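Long-range contacts in glycosyl transferase family 8 (PDB 5GVV), which transfers galactose from UDP-galactose to the terminal glucose of already glycosylated PsrP, the third step in glycosylation of this serine-rich repeat protein: residues T4-V9 / S32-Y37; K101-D106 / T116-L121; Q338-S343 / Y365-I370. All coordinates share one frame; numbering follows the deposited sequence.

Contacts 1 and 2 belong to the same catalytic GT-A region, where strands 6-11 and 101-105 are neighbours in one mixed sheet. They touch directly: V9 N and V9 O lie 2.9 Å from L103 O and L105 N, respectively, both probable hydrogen bonds. Contact 1 is mostly backbone pairing inside the sheet. Contact 2 sets a short helix against one of its strands and reaches the metal site at D106. Contact 3 lies in a separate parallel sheet domain, about 40 Å from contact 1 and 48 Å from contact 2 between centres. All three are partly buried. In contacts 2 and 3 a lysine amine grips two carbonyls near a helix end.

Contact 1: T4-V9 / S32-Y37; sequences TKRAVV and SHLKIY
R6 to V9 run parallel to L34 to Y37, their strand axes 4.5 Å apart at closest approach and 24° apart in direction. Parallel bridges pair R6 with L34, A7 with K35, V8 with I36 and V9 with Y37. R6 and V8 carry the backbone bonds. R6 N gives to H33 O at 2.8 Å, and R6 O receives K35 N. V8 N gives to K35 O, and V8 O receives Y37 N at 2.7 Å. The R6 side chain adds to this pairing. The chain bends at chi2, and chi3 (62°) brings NE to H33 O at 3.2 Å. That oxygen lies in the guanidinium plane, while NE sits above the carbonyl plane of H33. H33 O is thus gripped by two N-H groups of one residue. R6 NH1 also bonds S32 O, but so closely that the exact length is doubtful.

A7, V9, K35 and Y37 share one face of the sheet. V9 CG2 rests on Y37 CB at 3.9 Å, and the two side chains cross obliquely. V8 O lies at the edge of the Y37 ring, in its plane. K5 CD meets K35 CB at 4.0 Å, the two side chains crossing at about a right angle. Farther out, E99 takes both K35 NZ, in a salt bridge, and Y37 OH. On the other face, L27 of helix 17-30 covers V8, L34 and I36. This is the beta-alpha-beta unit that opens the Rossmann-like GT-A fold, and its first strand ends at A11, which lies in the UDP pocket.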
loop_
_atom_site.group_PDB
_atom_site.type_symbol
_atom_site.label_atom_id
_atom_site.label_comp_id
_atom_site.label_asym_id
_atom_site.label_seq_id
_atom_site.Cartn_x
_atom_site.Cartn_y
_atom_site.Cartn_z
ATOM N N THR A 4 -5.332 -27.644 15.340
ATOM C CA THR A 4 -4.709 -26.674 16.240
ATOM C C THR A 4 -4.112 -25.493 15.468
ATOM O O THR A 4 -3.736 -25.638 14.303
ATOM C CB THR A 4 -3.602 -27.343 17.081
ATOM O OG1 THR A 4 -4.014 -28.664 17.456
ATOM C CG2 THR A 4 -3.309 -26.535 18.336
ATOM N N LYS A 5 -4.025 -24.331 16.118
ATOM C CA LYS A 5 -3.469 -23.130 15.491
ATOM C C LYS A 5 -1.943 -23.069 15.577
ATOM O O LYS A 5 -1.348 -23.448 16.591
ATOM C CB LYS A 5 -4.051 -21.864 16.122
ATOM C CG LYS A 5 -5.509 -21.573 15.787
ATOM C CD LYS A 5 -5.888 -20.186 16.307
ATOM C CE LYS A 5 -7.348 -19.859 16.061
ATOM N NZ LYS A 5 -8.267 -20.704 16.874
ATOM N N ARG A 6 -1.320 -22.580 14.509
ATOM C CA ARG A 6 0.128 -22.398 14.477
ATOM C C ARG A 6 0.470 -20.913 14.634
ATOM O O ARG A 6 0.022 -20.081 13.847
ATOM C CB ARG A 6 0.721 -22.955 13.175
ATOM C CG ARG A 6 0.702 -24.485 13.069
ATOM C CD ARG A 6 -0.656 -25.033 12.617
ATOM N NE ARG A 6 -1.021 -24.564 11.283
ATOM C CZ ARG A 6 -0.625 -25.144 10.151
ATOM N NH1 ARG A 6 -1.001 -24.651 8.980
ATOM N NH2 ARG A 6 0.164 -26.212 10.186
ATOM N N ALA A 7 1.261 -20.586 15.653
ATOM C CA ALA A 7 1.581 -19.189 15.969
ATOM C C ALA A 7 2.708 -18.603 15.109
ATOM O O ALA A 7 3.799 -19.182 15.005
ATOM C CB ALA A 7 1.916 -19.048 17.442
ATOM N N VAL A 8 2.439 -17.442 14.513
ATOM C CA VAL A 8 3.383 -16.765 13.624
ATOM C C VAL A 8 3.403 -15.276 13.958
ATOM O O VAL A 8 2.352 -14.686 14.218
ATOM C CB VAL A 8 2.973 -16.940 12.148
ATOM C CG1 VAL A 8 3.930 -16.188 11.221
ATOM C CG2 VAL A 8 2.925 -18.413 11.773
ATOM N N VAL A 9 4.585 -14.664 13.968
ATOM C CA VAL A 9 4.664 -13.239 14.297
ATOM C C VAL A 9 5.413 -12.425 13.237
ATOM O O VAL A 9 6.499 -12.814 12.792
ATOM C CB VAL A 9 5.239 -13.001 15.728
ATOM C CG1 VAL A 9 6.583 -13.683 15.903
ATOM C CG2 VAL A 9 5.348 -11.518 16.022
ATOM N N SER A 32 -3.003 -22.988 6.487
ATOM C CA SER A 32 -4.209 -22.603 7.220
ATOM C C SER A 32 -3.986 -22.694 8.728
ATOM O O SER A 32 -2.895 -23.057 9.182
ATOM C CB SER A 32 -5.389 -23.487 6.811
ATOM O OG SER A 32 -5.097 -24.863 7.003
ATOM N N HIS A 33 -5.021 -22.353 9.496
ATOM C CA HIS A 33 -4.986 -22.420 10.957
ATOM C C HIS A 33 -3.808 -21.669 11.563
ATOM O O HIS A 33 -3.020 -22.235 12.329
ATOM C CB HIS A 33 -4.980 -23.876 11.428
ATOM C CG HIS A 33 -6.186 -24.653 11.000
ATOM N ND1 HIS A 33 -6.317 -25.186 9.736
ATOM C CD2 HIS A 33 -7.316 -24.985 11.668
ATOM C CE1 HIS A 33 -7.475 -25.815 9.644
ATOM N NE2 HIS A 33 -8.103 -25.703 10.801
ATOM N N LEU A 34 -3.693 -20.390 11.225
ATOM C CA LEU A 34 -2.571 -19.593 11.706
ATOM C C LEU A 34 -3.012 -18.532 12.709
ATOM O O LEU A 34 -3.921 -17.741 12.435
ATOM C CB LEU A 34 -1.858 -18.931 10.526
ATOM C CG LEU A 34 -1.487 -19.844 9.361
ATOM C CD1 LEU A 34 -1.024 -19.012 8.187
ATOM C CD2 LEU A 34 -0.404 -20.824 9.762
ATOM N N LYS A 35 -2.376 -18.523 13.875
ATOM C CA LYS A 35 -2.565 -17.430 14.812
ATOM C C LYS A 35 -1.433 -16.447 14.569
ATOM O O LYS A 35 -0.289 -16.682 14.975
ATOM C CB LYS A 35 -2.550 -17.932 16.253
ATOM C CG LYS A 35 -2.849 -16.853 17.282
ATOM C CD LYS A 35 -2.958 -17.462 18.666
ATOM C CE LYS A 35 -3.232 -16.413 19.729
ATOM N NZ LYS A 35 -3.194 -17.048 21.079
ATOM N N ILE A 36 -1.751 -15.359 13.877
ATOM C CA ILE A 36 -0.744 -14.385 13.476
ATOM C C ILE A 36 -0.718 -13.169 14.401
ATOM O O ILE A 36 -1.726 -12.478 14.566
ATOM C CB ILE A 36 -0.978 -13.914 12.026
ATOM C CG1 ILE A 36 -0.789 -15.083 11.050
ATOM C CG2 ILE A 36 -0.030 -12.781 11.672
ATOM C CD1 ILE A 36 -1.111 -14.744 9.614
ATOM N N TYR A 37 0.444 -12.910 14.994
ATOM C CA TYR A 37 0.656 -11.679 15.747
ATOM C C TYR A 37 1.324 -10.666 14.822
ATOM O O TYR A 37 2.194 -11.031 14.029
ATOM C CB TYR A 37 1.568 -11.929 16.951
ATOM C CG TYR A 37 1.020 -12.871 18.004
ATOM C CD1 TYR A 37 0.507 -12.378 19.197
ATOM C CD2 TYR A 37 1.045 -14.251 17.822
ATOM C CE1 TYR A 37 0.018 -13.227 20.173
ATOM C CE2 TYR A 37 0.555 -15.114 18.804
ATOM C CZ TYR A 37 0.043 -14.590 19.975
ATOM O OH TYR A 37 -0.451 -15.428 20.960
#

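Contact 2: K101-D106 / T116-L121. With MN (manganese (II) ion), chain C; UDP (uridine-5'-diphosphate), chain D.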
loop_
_atom_site.group_PDB
_atom_site.type_symbol
_atom_site.label_atom_id
_atom_site.label_comp_id
_atom_site.label_asym_id
_atom_site.label_seq_id
_atom_site.Cartn_x
_atom_site.Cartn_y
_atom_site.Cartn_z
ATOM N N LYS A 101 5.927 -21.844 21.596
ATOM C CA LYS A 101 6.729 -21.767 20.370
ATOM C C LYS A 101 6.047 -20.899 19.314
ATOM O O LYS A 101 4.819 -20.930 19.167
ATOM C CB LYS A 101 7.026 -23.163 19.809
ATOM C CG LYS A 101 7.822 -23.155 18.507
ATOM C CD LYS A 101 8.392 -24.526 18.158
ATOM C CE LYS A 101 7.308 -25.577 17.986
ATOM N NZ LYS A 101 7.845 -26.824 17.355
ATOM N N VAL A 102 6.845 -20.114 18.593
ATOM C CA VAL A 102 6.316 -19.216 17.574
ATOM C C VAL A 102 7.333 -19.000 16.444
ATOM O O VAL A 102 8.548 -19.030 16.672
ATOM C CB VAL A 102 5.868 -17.868 18.202
ATOM C CG1 VAL A 102 7.034 -17.169 18.875
ATOM C CG2 VAL A 102 5.212 -16.961 17.162
ATOM N N LEU A 103 6.840 -18.817 15.224
ATOM C CA LEU A 103 7.706 -18.530 14.084
ATOM C C LEU A 103 7.694 -17.041 13.754
ATOM O O LEU A 103 6.667 -16.510 13.316
ATOM C CB LEU A 103 7.247 -19.317 12.857
ATOM C CG LEU A 103 8.001 -19.021 11.557
ATOM C CD1 LEU A 103 9.466 -19.445 11.683
ATOM C CD2 LEU A 103 7.336 -19.709 10.378
ATOM N N TYR A 104 8.820 -16.361 13.967
ATOM C CA TYR A 104 8.947 -14.976 13.513
ATOM C C TYR A 104 9.321 -14.911 12.032
ATOM O O TYR A 104 10.151 -15.690 11.556
ATOM C CB TYR A 104 9.976 -14.185 14.336
ATOM C CG TYR A 104 10.335 -12.885 13.653
ATOM C CD1 TYR A 104 9.508 -11.773 13.759
ATOM C CD2 TYR A 104 11.472 -12.783 12.856
ATOM C CE1 TYR A 104 9.812 -10.587 13.108
ATOM C CE2 TYR A 104 11.783 -11.604 12.200
ATOM C CZ TYR A 104 10.950 -10.511 12.330
ATOM O OH TYR A 104 11.263 -9.335 11.677
ATOM N N LEU A 105 8.719 -13.976 11.306
ATOM C CA LEU A 105 9.090 -13.770 9.907
ATOM C C LEU A 105 9.297 -12.295 9.589
ATOM O O LEU A 105 8.497 -11.447 9.996
ATOM C CB LEU A 105 8.021 -14.336 8.969
ATOM C CG LEU A 105 7.696 -15.827 9.027
ATOM C CD1 LEU A 105 6.475 -16.149 8.179
ATOM C CD2 LEU A 105 8.877 -16.664 8.581
ATOM N N ASP A 106 10.366 -11.991 8.856
ATOM C CA ASP A 106 10.517 -10.676 8.241
ATOM C C ASP A 106 9.352 -10.482 7.265
ATOM O O ASP A 106 8.637 -11.437 6.950
ATOM C CB ASP A 106 11.838 -10.605 7.476
ATOM C CG ASP A 106 12.959 -9.943 8.270
ATOM O OD1 ASP A 106 12.819 -9.773 9.501
ATOM O OD2 ASP A 106 13.996 -9.610 7.652
ATOM N N THR A 116 4.692 -27.002 7.333
ATOM C CA THR A 116 4.421 -27.965 8.413
ATOM C C THR A 116 5.684 -28.463 9.130
ATOM O O THR A 116 5.756 -28.431 10.364
ATOM C CB THR A 116 3.617 -29.180 7.901
ATOM O OG1 THR A 116 2.321 -28.753 7.458
ATOM C CG2 THR A 116 3.443 -30.209 9.003
ATOM N N ASP A 117 6.670 -28.907 8.352
ATOM C CA ASP A 117 7.933 -29.421 8.887
ATOM C C ASP A 117 8.659 -28.377 9.735
ATOM O O ASP A 117 9.351 -28.717 10.697
ATOM C CB ASP A 117 8.855 -29.871 7.746
ATOM C CG ASP A 117 8.293 -31.041 6.961
ATOM O OD1 ASP A 117 7.457 -31.782 7.518
ATOM O OD2 ASP A 117 8.700 -31.227 5.788
ATOM N N LEU A 118 8.514 -27.109 9.362
ATOM C CA LEU A 118 9.131 -26.010 10.100
ATOM C C LEU A 118 8.374 -25.730 11.396
ATOM O O LEU A 118 8.986 -25.511 12.447
ATOM C CB LEU A 118 9.186 -24.746 9.236
ATOM C CG LEU A 118 9.644 -23.460 9.926
ATOM C CD1 LEU A 118 11.013 -23.642 10.549
ATOM C CD2 LEU A 118 9.649 -22.282 8.957
ATOM N N PHE A 119 7.046 -25.741 11.315
ATOM C CA PHE A 119 6.189 -25.536 12.480
ATOM C C PHE A 119 6.437 -26.614 13.540
ATOM O O PHE A 119 6.357 -26.351 14.744
ATOM C CB PHE A 119 4.717 -25.591 12.059
ATOM C CG PHE A 119 4.241 -24.378 11.301
ATOM C CD1 PHE A 119 4.553 -23.095 11.739
ATOM C CD2 PHE A 119 3.461 -24.526 10.163
ATOM C CE1 PHE A 119 4.101 -21.974 11.040
ATOM C CE2 PHE A 119 3.005 -23.416 9.459
ATOM C CZ PHE A 119 3.327 -22.139 9.898
ATOM N N GLU A 120 6.732 -27.827 13.079
ATOM C CA GLU A 120 6.814 -28.991 13.958
ATOM C C GLU A 120 8.232 -29.318 14.410
ATOM O O GLU A 120 8.454 -30.342 15.057
ATOM C CB GLU A 120 6.237 -30.223 13.262
ATOM C CG GLU A 120 4.730 -30.208 13.067
ATOM C CD GLU A 120 4.244 -31.413 12.280
ATOM O OE1 GLU A 120 5.097 -32.178 11.777
ATOM O OE2 GLU A 120 3.013 -31.594 12.162
ATOM N N LEU A 121 9.194 -28.473 14.052
ATOM C CA LEU A 121 10.578 -28.719 14.438
ATOM C C LEU A 121 10.709 -28.696 15.956
ATOM O O LEU A 121 10.120 -27.839 16.619
ATOM C CB LEU A 121 11.516 -27.690 13.803
ATOM C CG LEU A 121 12.996 -27.834 14.166
ATOM C CD1 LEU A 121 13.516 -29.203 13.769
ATOM C CD2 LEU A 121 13.831 -26.748 13.522
HETATM MN MN MN C . 14.296 -9.126 5.666
HETATM N N1 UDP D . 10.760 -2.913 8.519
HETATM C C2 UDP D . 9.637 -2.108 8.545
HETATM N N3 UDP D . 9.610 -0.913 7.850
HETATM C C4 UDP D . 10.715 -0.515 7.123
HETATM C C5 UDP D . 11.846 -1.331 7.097
HETATM C C6 UDP D . 11.896 -2.473 7.895
HETATM O O2 UDP D . 8.656 -2.462 9.193
HETATM O O4 UDP D . 10.689 0.551 6.500
HETATM C "C1'" UDP D . 10.749 -4.185 9.274
HETATM C "C2'" UDP D . 10.257 -5.305 8.370
HETATM O "O2'" UDP D . 9.527 -6.253 9.117
HETATM C "C3'" UDP D . 11.534 -5.949 7.881
HETATM C "C4'" UDP D . 12.464 -5.755 9.071
HETATM O "O4'" UDP D . 12.063 -4.537 9.677
HETATM O "O3'" UDP D . 11.328 -7.311 7.569
HETATM C "C5'" UDP D . 13.935 -5.705 8.668
HETATM O "O5'" UDP D . 14.040 -5.051 7.421
HETATM P PA UDP D . 14.714 -5.833 6.193
HETATM O O1A UDP D . 13.898 -7.044 5.967
HETATM O O2A UDP D . 14.771 -4.969 4.990
HETATM O O3A UDP D . 16.206 -6.211 6.689
HETATM P PB UDP D . 17.081 -7.400 6.031
HETATM O O1B UDP D . 18.239 -7.720 6.898
HETATM O O2B UDP D . 17.591 -6.930 4.723
HETATM O O3B UDP D . 16.239 -8.606 5.844
#
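L103 meets L118 and F119 at about right angles to both side chains. Its CD2 methyl does most of the touching. L103 CD2 packs on L118 CD2 at 3.7 Å, and L103 CD1 is only slightly farther from the same methyl. L103 CD2 also lies 4.0 Å from F119 CE1. The CB of F119 points away from the strand, but its ring comes back to L103 and also touches R6 of strand 6-11. L118 CD2 is the branch that meets L103, and the residue also packs on L192 of strand 189-192.

K101 takes a different route to the same helix. Its chain is extended through chi2 and bends at chi3 (60°), which places CE 3.5 Å from F119 O. NZ then bonds two carbonyls, L121 O at 2.6 Å and F119 O at 3.0 Å. It is tilted out of both carbonyl planes by a similar amount. F119 is the last residue of helix 116-119, and L121 follows in the turn.

At the far end of the strand, Y104 OH gives to D106 OD1, nearly along the C-O axis of that oxygen. The other oxygen, D106 OD2, binds manganese at 2.1 Å. The metal is also held by D108 and H227. D106 and D108 form the DxD motif of this GT-A enzyme.

The chemistry thus differs along one strand. The leucine and phenylalanine contacts are apolar. The lysine charge may offset the carbonyls at the end of this one-turn helix. The tyrosine holds one carboxylate oxygen of D106 while the other coordinates manganese, which in turn binds the diphosphate oxygens UDP O1A and UDP O3B.

Contact 3: Q338-S343 / Y365-I370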
loop_
_atom_site.group_PDB
_atom_site.type_symbol
_atom_site.label_atom_id
_atom_site.label_comp_id
_atom_site.label_asym_id
_atom_site.label_seq_id
_atom_site.Cartn_x
_atom_site.Cartn_y
_atom_site.Cartn_z
ATOM N N GLN A 338 -21.323 15.948 16.183
ATOM C CA GLN A 338 -21.851 14.985 15.221
ATOM C C GLN A 338 -21.736 13.554 15.740
ATOM O O GLN A 338 -22.596 12.714 15.463
ATOM C CB GLN A 338 -21.147 15.118 13.865
ATOM C CG GLN A 338 -21.400 16.454 13.163
ATOM C CD GLN A 338 -22.880 16.783 13.063
ATOM O OE1 GLN A 338 -23.673 15.975 12.579
ATOM N NE2 GLN A 338 -23.262 17.965 13.536
ATOM N N ILE A 339 -20.672 13.278 16.489
ATOM C CA ILE A 339 -20.491 11.962 17.102
ATOM C C ILE A 339 -21.544 11.726 18.188
ATOM O O ILE A 339 -22.087 10.626 18.302
ATOM C CB ILE A 339 -19.063 11.787 17.675
ATOM C CG1 ILE A 339 -18.034 11.874 16.546
ATOM C CG2 ILE A 339 -18.919 10.449 18.409
ATOM C CD1 ILE A 339 -16.579 11.865 17.005
ATOM N N VAL A 340 -21.838 12.759 18.972
ATOM C CA VAL A 340 -22.859 12.650 20.014
ATOM C C VAL A 340 -24.231 12.327 19.416
ATOM O O VAL A 340 -24.914 11.411 19.877
ATOM C CB VAL A 340 -22.937 13.926 20.879
ATOM C CG1 VAL A 340 -24.071 13.814 21.890
ATOM C CG2 VAL A 340 -21.616 14.148 21.610
ATOM N N ILE A 341 -24.625 13.069 18.384
ATOM C CA ILE A 341 -25.877 12.807 17.670
ATOM C C ILE A 341 -25.961 11.351 17.209
ATOM O O ILE A 341 -27.026 10.733 17.244
ATOM C CB ILE A 341 -26.019 13.740 16.445
ATOM C CG1 ILE A 341 -26.115 15.202 16.886
ATOM C CG2 ILE A 341 -27.230 13.364 15.598
ATOM C CD1 ILE A 341 -26.142 16.182 15.722
ATOM N N ALA A 342 -24.824 10.803 16.794
ATOM C CA ALA A 342 -24.760 9.437 16.280
ATOM C C ALA A 342 -24.668 8.363 17.370
ATOM O O ALA A 342 -24.766 7.168 17.073
ATOM C CB ALA A 342 -23.597 9.310 15.316
ATOM N N SER A 343 -24.476 8.772 18.621
ATOM C CA SER A 343 -24.281 7.802 19.700
ATOM C C SER A 343 -25.580 7.450 20.424
ATOM O O SER A 343 -26.582 8.155 20.292
ATOM C CB SER A 343 -23.237 8.313 20.690
ATOM O OG SER A 343 -22.012 8.574 20.030
ATOM N N TYR A 365 -29.947 16.455 22.364
ATOM C CA TYR A 365 -30.274 15.313 21.519
ATOM C C TYR A 365 -30.860 14.136 22.317
ATOM O O TYR A 365 -30.958 13.011 21.816
ATOM C CB TYR A 365 -29.052 14.917 20.679
ATOM C CG TYR A 365 -28.540 16.070 19.824
ATOM C CD1 TYR A 365 -29.278 16.538 18.746
ATOM C CD2 TYR A 365 -27.325 16.691 20.104
ATOM C CE1 TYR A 365 -28.825 17.593 17.968
ATOM C CE2 TYR A 365 -26.860 17.744 19.330
ATOM C CZ TYR A 365 -27.617 18.191 18.265
ATOM O OH TYR A 365 -27.159 19.237 17.491
ATOM N N LYS A 366 -31.267 14.425 23.552
ATOM C CA LYS A 366 -31.946 13.458 24.422
ATOM C C LYS A 366 -31.190 12.149 24.607
ATOM O O LYS A 366 -31.780 11.071 24.490
ATOM C CB LYS A 366 -33.357 13.143 23.914
ATOM C CG LYS A 366 -34.442 14.093 24.401
ATOM C CD LYS A 366 -34.645 15.227 23.421
ATOM C CE LYS A 366 -34.895 14.698 22.016
ATOM N NZ LYS A 366 -34.782 15.758 20.972
ATOM N N LYS A 367 -29.899 12.237 24.912
ATOM C CA LYS A 367 -29.086 11.040 25.098
ATOM C C LYS A 367 -28.990 10.690 26.580
ATOM O O LYS A 367 -28.791 11.574 27.416
ATOM C CB LYS A 367 -27.689 11.255 24.515
ATOM C CG LYS A 367 -27.681 11.681 23.043
ATOM C CD LYS A 367 -28.179 10.567 22.126
ATOM C CE LYS A 367 -28.176 11.009 20.665
ATOM N NZ LYS A 367 -28.546 9.886 19.753
ATOM N N PRO A 368 -29.152 9.397 26.912
ATOM C CA PRO A 368 -28.932 8.929 28.284
ATOM C C PRO A 368 -27.462 9.070 28.623
ATOM O O PRO A 368 -26.626 8.995 27.716
ATOM C CB PRO A 368 -29.292 7.443 28.206
ATOM C CG PRO A 368 -29.066 7.070 26.773
ATOM C CD PRO A 368 -29.488 8.291 25.998
HETATM N N MSE A 369 -27.151 9.278 29.899
HETATM C CA MSE A 369 -25.770 9.461 30.327
HETATM C C MSE A 369 -25.555 8.785 31.677
HETATM O O MSE A 369 -26.378 8.912 32.582
HETATM C CB MSE A 369 -25.437 10.956 30.408
HETATM C CG MSE A 369 -24.060 11.276 30.963
HETATM SE SE MSE A 369 -23.695 13.181 30.842
HETATM C CE MSE A 369 -25.236 13.859 31.832
ATOM N N ILE A 370 -24.460 8.043 31.807
ATOM C CA ILE A 370 -24.151 7.382 33.071
ATOM C C ILE A 370 -22.718 7.704 33.476
ATOM O O ILE A 370 -21.934 8.203 32.664
ATOM C CB ILE A 370 -24.365 5.859 32.993
ATOM C CG1 ILE A 370 -23.413 5.229 31.971
ATOM C CG2 ILE A 370 -25.820 5.552 32.629
ATOM C CD1 ILE A 370 -23.531 3.718 31.880
#
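The CH-pi contact is between I341 and Y365. I341 CG1 sits over the centre of the Y365 ring, 3.5 Å from the centroid and 8° off the ring normal. I341 CD1 continues over the same face toward the phenol end, 3.6 Å from Y365 CZ. The Y365 hydroxyl is bonded to E337, one residue before the first segment.

Polar contacts come from K367. Its chain bends at chi2 (-67°), which places CD 3.4 Å from S343 O. NZ bonds S343 O at 2.7 Å, nearly straight on to the carbonyl. It also bonds I341 O at 3.1 Å, this time from above the carbonyl plane. I341 O is in the last turn of helix 333-342 and S343 O just beyond it, so the lysine charge probably offsets the negative end of that helix. Within its own segment, S343 OG gives to I339 O at 2.7 Å, across the last turn of the helix.

The contact joins the end of helix 333-342 to the turn leading into strand 369-372 of a parallel six-stranded sheet, order 3-2-1-4-5-6, as in a Rossmann-like fold. Helix 356-364 ends in a Schellman motif with K366 at C-prime, and the chain then passes K367 into the strand.

The apolar contact is slight. V340 CG1 lies 4.3 Å from K367 CG, and V340 also packs on F361 of helix 356-364. Both I339 and S343 touch V281 of the central strand 278-283.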